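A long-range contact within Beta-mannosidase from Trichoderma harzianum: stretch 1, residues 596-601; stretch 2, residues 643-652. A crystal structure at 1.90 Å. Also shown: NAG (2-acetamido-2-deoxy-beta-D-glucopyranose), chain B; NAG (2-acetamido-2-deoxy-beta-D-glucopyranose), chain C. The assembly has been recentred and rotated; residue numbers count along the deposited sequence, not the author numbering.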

ATOM      1  N   GLY A 596      14.714  27.402   4.871  1.00 35.74           N
ATOM      2  CA  GLY A 596      14.286  26.068   5.365  1.00 34.36           C
ATOM      3  C   GLY A 596      15.300  24.946   5.392  1.00 32.99           C
ATOM      4  O   GLY A 596      16.499  25.147   5.127  1.00 34.90           O
ATOM      5  N   PHE A 597      14.804  23.781   5.818  1.00 31.48           N
ATOM      6  CA  PHE A 597      15.534  22.519   5.977  1.00 29.90           C
ATOM      7  C   PHE A 597      14.430  21.459   5.748  1.00 29.42           C
ATOM      8  O   PHE A 597      13.318  21.734   6.153  1.00 29.10           O
ATOM      9  CB  PHE A 597      16.022  22.397   7.390  1.00 31.48           C
ATOM     10  CG  PHE A 597      17.196  21.471   7.570  1.00 31.72           C
ATOM     11  CD1 PHE A 597      17.032  20.152   7.809  1.00 32.31           C
ATOM     12  CD2 PHE A 597      18.505  21.982   7.483  1.00 32.38           C
ATOM     13  CE1 PHE A 597      18.113  19.304   7.965  1.00 32.37           C
ATOM     14  CE2 PHE A 597      19.574  21.172   7.654  1.00 32.64           C
ATOM     15  CZ  PHE A 597      19.412  19.835   7.898  1.00 33.58           C
ATOM     16  N   ILE A 598      14.676  20.295   5.120  1.00 29.42           N
ATOM     17  CA  ILE A 598      13.602  19.263   4.904  1.00 28.86           C
ATOM     18  C   ILE A 598      13.260  18.403   6.100  1.00 28.93           C
ATOM     19  O   ILE A 598      14.106  18.271   7.018  1.00 28.16           O
ATOM     20  CB  ILE A 598      13.908  18.368   3.700  1.00 29.20           C
ATOM     21  CG1 ILE A 598      15.131  17.488   3.989  1.00 29.59           C
ATOM     22  CG2 ILE A 598      14.141  19.208   2.451  1.00 29.34           C
ATOM     23  CD1 ILE A 598      15.318  16.315   3.043  1.00 30.09           C
ATOM     24  N   SER A 599      12.083  17.735   6.162  1.00 28.12           N
ATOM     25  CA  SER A 599      11.924  16.829   7.239  1.00 26.88           C
ATOM     26  C   SER A 599      10.944  15.754   6.671  1.00 27.36           C
ATOM     27  O   SER A 599      10.271  16.027   5.679  1.00 25.90           O
ATOM     28  CB  SER A 599      11.281  17.566   8.418  1.00 28.23           C
ATOM     29  OG  SER A 599       9.894  17.941   8.145  1.00 28.91           O
ATOM     30  N   MET A 600      10.944  14.585   7.297  1.00 27.81           N
ATOM     31  CA  MET A 600      10.066  13.482   6.895  1.00 28.37           C
ATOM     32  C   MET A 600       8.653  13.839   7.171  1.00 29.44           C
ATOM     33  O   MET A 600       8.364  14.537   8.134  1.00 29.53           O
ATOM     34  CB  MET A 600      10.372  12.255   7.749  1.00 29.10           C
ATOM     35  CG  MET A 600      11.570  11.414   7.475  1.00 30.00           C
ATOM     36  SD  MET A 600      11.629  10.823   5.831  1.00 30.81           S
ATOM     37  CE  MET A 600      12.898   9.599   5.853  1.00 31.09           C
ATOM     38  N   PRO A 601       7.694  13.275   6.396  1.00 31.04           N
ATOM     39  CA  PRO A 601       6.351  13.444   6.865  1.00 31.16           C
ATOM     40  C   PRO A 601       5.978  12.373   7.910  1.00 32.24           C
ATOM     41  O   PRO A 601       6.710  11.380   8.114  1.00 33.01           O
ATOM     42  CB  PRO A 601       5.524  13.186   5.589  1.00 31.35           C
ATOM     43  CG  PRO A 601       6.317  12.213   4.804  1.00 30.77           C
ATOM     44  CD  PRO A 601       7.752  12.670   5.050  1.00 30.84           C
ATOM     45  N   LEU A 643      21.821  12.165  -0.241  1.00 39.78           N
ATOM     46  CA  LEU A 643      22.450  13.350   0.357  1.00 40.20           C
ATOM     47  C   LEU A 643      21.425  14.019   1.283  1.00 39.93           C
ATOM     48  O   LEU A 643      21.785  14.562   2.319  1.00 37.69           O
ATOM     49  CB  LEU A 643      22.904  14.330  -0.708  1.00 41.05           C
ATOM     50  CG  LEU A 643      24.058  13.806  -1.567  1.00 43.24           C
ATOM     51  CD1 LEU A 643      24.149  14.584  -2.861  1.00 43.70           C
ATOM     52  CD2 LEU A 643      25.372  13.904  -0.772  1.00 45.37           C
ATOM     53  N   GLY A 644      20.146  13.951   0.902  1.00 36.95           N
ATOM     54  CA  GLY A 644      19.116  14.589   1.725  1.00 37.62           C
ATOM     55  C   GLY A 644      18.838  13.769   2.945  1.00 38.04           C
ATOM     56  O   GLY A 644      18.663  14.343   4.047  1.00 38.13           O
ATOM     57  N   GLN A 645      18.649  12.453   2.736  1.00 37.74           N
ATOM     58  CA  GLN A 645      18.580  11.479   3.820  1.00 36.82           C
ATOM     59  C   GLN A 645      19.659  11.718   4.888  1.00 37.50           C
ATOM     60  O   GLN A 645      19.383  11.670   6.108  1.00 36.48           O
ATOM     61  CB  GLN A 645      18.707  10.058   3.293  1.00 37.62           C
ATOM     62  CG  GLN A 645      17.610   9.646   2.338  1.00 37.16           C
ATOM     63  CD  GLN A 645      16.251   9.724   2.975  1.00 36.54           C
ATOM     64  OE1 GLN A 645      15.470  10.642   2.720  1.00 35.28           O
ATOM     65  NE2 GLN A 645      15.973   8.780   3.832  1.00 37.43           N
ATOM     66  N   VAL A 646      20.875  11.975   4.439  1.00 37.48           N
ATOM     67  CA  VAL A 646      22.003  12.222   5.334  1.00 38.31           C
ATOM     68  C   VAL A 646      21.861  13.539   6.093  1.00 37.82           C
ATOM     69  O   VAL A 646      22.164  13.600   7.278  1.00 40.02           O
ATOM     70  CB  VAL A 646      23.343  12.152   4.576  1.00 39.45           C
ATOM     71  CG1 VAL A 646      24.523  12.685   5.412  1.00 40.57           C
ATOM     72  CG2 VAL A 646      23.613  10.711   4.171  1.00 41.65           C
ATOM     73  N   GLU A 647      21.417  14.591   5.423  1.00 37.34           N
ATOM     74  CA  GLU A 647      21.196  15.882   6.113  1.00 36.51           C
ATOM     75  C   GLU A 647      20.234  15.714   7.279  1.00 35.40           C
ATOM     76  O   GLU A 647      20.467  16.169   8.394  1.00 34.18           O
ATOM     77  CB  GLU A 647      20.706  16.955   5.153  1.00 38.19           C
ATOM     78  CG  GLU A 647      21.795  17.516   4.219  1.00 39.01           C
ATOM     79  CD  GLU A 647      21.226  18.413   3.112  1.00 39.68           C
ATOM     80  OE1 GLU A 647      19.991  18.633   3.063  1.00 38.79           O
ATOM     81  OE2 GLU A 647      22.021  18.932   2.288  1.00 40.99           O
ATOM     82  N   MET A 648      19.119  15.012   7.066  1.00 33.26           N
ATOM     83  CA  MET A 648      18.198  14.868   8.146  1.00 31.90           C
ATOM     84  C   MET A 648      18.792  14.043   9.268  1.00 32.73           C
ATOM     85  O   MET A 648      18.569  14.334  10.456  1.00 33.87           O
ATOM     86  CB  MET A 648      16.883  14.213   7.606  1.00 30.54           C
ATOM     87  CG  MET A 648      16.124  15.100   6.667  1.00 29.29           C
ATOM     88  SD  MET A 648      14.511  14.270   6.296  1.00 28.44           S
ATOM     89  CE  MET A 648      15.254  13.095   5.226  1.00 28.29           C
ATOM     90  N   THR A 649      19.559  13.011   8.925  1.00 35.01           N
ATOM     91  CA  THR A 649      20.111  12.078   9.912  1.00 35.99           C
ATOM     92  C   THR A 649      21.116  12.796  10.789  1.00 37.07           C
ATOM     93  O   THR A 649      21.111  12.615  12.010  1.00 36.34           O
ATOM     94  CB  THR A 649      20.795  10.852   9.249  1.00 37.58           C
ATOM     95  OG1 THR A 649      19.887  10.205   8.364  1.00 37.13           O
ATOM     96  CG2 THR A 649      21.245   9.802  10.278  1.00 38.74           C
ATOM     97  N   LEU A 650      21.961  13.603  10.183  1.00 36.53           N
ATOM     98  CA  LEU A 650      22.962  14.334  10.941  1.00 38.89           C
ATOM     99  C   LEU A 650      22.355  15.400  11.892  1.00 40.88           C
ATOM    100  O   LEU A 650      22.844  15.612  13.023  1.00 39.49           O
ATOM    101  CB  LEU A 650      23.963  14.984  10.012  1.00 40.24           C
ATOM    102  CG  LEU A 650      24.961  14.117   9.226  1.00 42.21           C
ATOM    103  CD1 LEU A 650      25.872  14.994   8.382  1.00 43.05           C
ATOM    104  CD2 LEU A 650      25.796  13.219  10.144  1.00 44.67           C
ATOM    105  N   ALA A 651      21.310  16.075  11.402  1.00 40.32           N
ATOM    106  CA  ALA A 651      20.578  17.047  12.172  1.00 39.96           C
ATOM    107  C   ALA A 651      20.070  16.447  13.485  1.00 39.68           C
ATOM    108  O   ALA A 651      20.308  17.004  14.549  1.00 39.06           O
ATOM    109  CB  ALA A 651      19.424  17.615  11.352  1.00 39.82           C
ATOM    110  N   VAL A 652      19.347  15.331  13.381  1.00 38.51           N
ATOM    111  CA  VAL A 652      18.855  14.632  14.529  1.00 39.47           C
ATOM    112  C   VAL A 652      19.991  14.177  15.452  1.00 40.21           C
ATOM    113  O   VAL A 652      19.921  14.393  16.636  1.00 39.54           O
ATOM    114  CB  VAL A 652      18.025  13.383  14.142  1.00 38.37           C
ATOM    115  CG1 VAL A 652      17.700  12.590  15.380  1.00 39.58           C
ATOM    116  CG2 VAL A 652      16.746  13.772  13.435  1.00 37.84           C
TER
HETATM  117  C1  NAG B   1      20.456   6.434   5.945  1.00 35.85           C
HETATM  118  C2  NAG B   1      21.000   6.582   7.351  1.00 37.49           C
HETATM  119  C3  NAG B   1      22.255   7.454   7.414  1.00 38.91           C
HETATM  120  C4  NAG B   1      23.301   7.102   6.351  1.00 40.03           C
HETATM  121  C5  NAG B   1      22.589   7.034   5.037  1.00 38.56           C
HETATM  122  C6  NAG B   1      23.525   6.661   3.884  1.00 42.41           C
HETATM  123  C7  NAG B   1      19.344   6.493   9.144  1.00 39.94           C
HETATM  124  C8  NAG B   1      18.412   7.250  10.053  1.00 39.38           C
HETATM  125  N2  NAG B   1      20.017   7.185   8.242  1.00 38.24           N
HETATM  126  O3  NAG B   1      22.837   7.351   8.692  1.00 37.61           O
HETATM  127  O4  NAG B   1      24.300   8.091   6.240  1.00 41.06           O
HETATM  128  O5  NAG B   1      21.532   6.096   5.088  1.00 37.41           O
HETATM  129  O6  NAG B   1      24.121   5.400   4.126  1.00 45.50           O
HETATM  130  O7  NAG B   1      19.467   5.271   9.293  1.00 41.78           O
HETATM  131  C1  NAG C   2      25.441   7.893   7.074  1.00 46.04           C
HETATM  132  C2  NAG C   2      26.609   8.633   6.425  1.00 47.48           C
HETATM  133  C3  NAG C   2      27.844   8.633   7.290  1.00 50.34           C
HETATM  134  C4  NAG C   2      27.503   9.119   8.682  1.00 50.64           C
HETATM  135  C5  NAG C   2      26.366   8.283   9.239  1.00 49.43           C
HETATM  136  C6  NAG C   2      25.948   8.798  10.616  1.00 48.24           C
HETATM  137  C7  NAG C   2      26.977   8.671   3.999  1.00 52.91           C
HETATM  138  C8  NAG C   2      27.263   7.849   2.778  1.00 51.88           C
HETATM  139  N2  NAG C   2      26.910   8.004   5.161  1.00 50.24           N
HETATM  140  O3  NAG C   2      28.758   9.525   6.722  1.00 51.98           O
HETATM  141  O4  NAG C   2      28.639   9.018   9.514  1.00 51.76           O
HETATM  142  O5  NAG C   2      25.233   8.359   8.389  1.00 50.34           O
HETATM  143  O6  NAG C   2      24.768   8.129  10.991  1.00 46.55           O
HETATM  144  O7  NAG C   2      26.844   9.893   3.889  1.00 50.49           O
HETATM  145  O   HOH W   1      17.643  19.795   4.687  1.00 40.11           O

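An extended segment can pack against a helix without any direct hydrogen bond between them, and this pair from Beta-mannosidase is a compact example. Residues 643-652 are one part of a longer helix, its backbone amides and carbonyls paired internally, as in Met-648 N to Gly-644 O at 3.1 Å. No direct hydrogen bond crosses to the irregular segment of residues 596-601. Three pairs of apolar side chains meet instead.

Gly-596 stays out of reach. Phe-597 begins the contact: its ring edge meets the helix backbone, with CZ 3.8 Å from Glu-647 O, while CE1 lies 4.0 Å from Ala-651 CB, an apolar pairing of ring and methyl. Ile-598 points toward the helix and packs CG1 against Met-648 CG at 3.7 Å; its CD1 lies 4.0 Å from Gly-644 O, where the helix carries no side chain. Its backbone is tied in indirectly: a water accepts from Ile-598 N (3.0 Å) and donates to Glu-647 OE1 (3.1 Å). The CA-to-CB bond of Ser-599 points away, yet its CA sits 3.8 Å from Met-648 SD. Met-600 closes the contact, its CE 4.3 Å from Met-648 CE and 3.8 Å from Gln-645 NE2. Met-648 touches four consecutive residues, Phe-597 through its CA and the next three through its side chain.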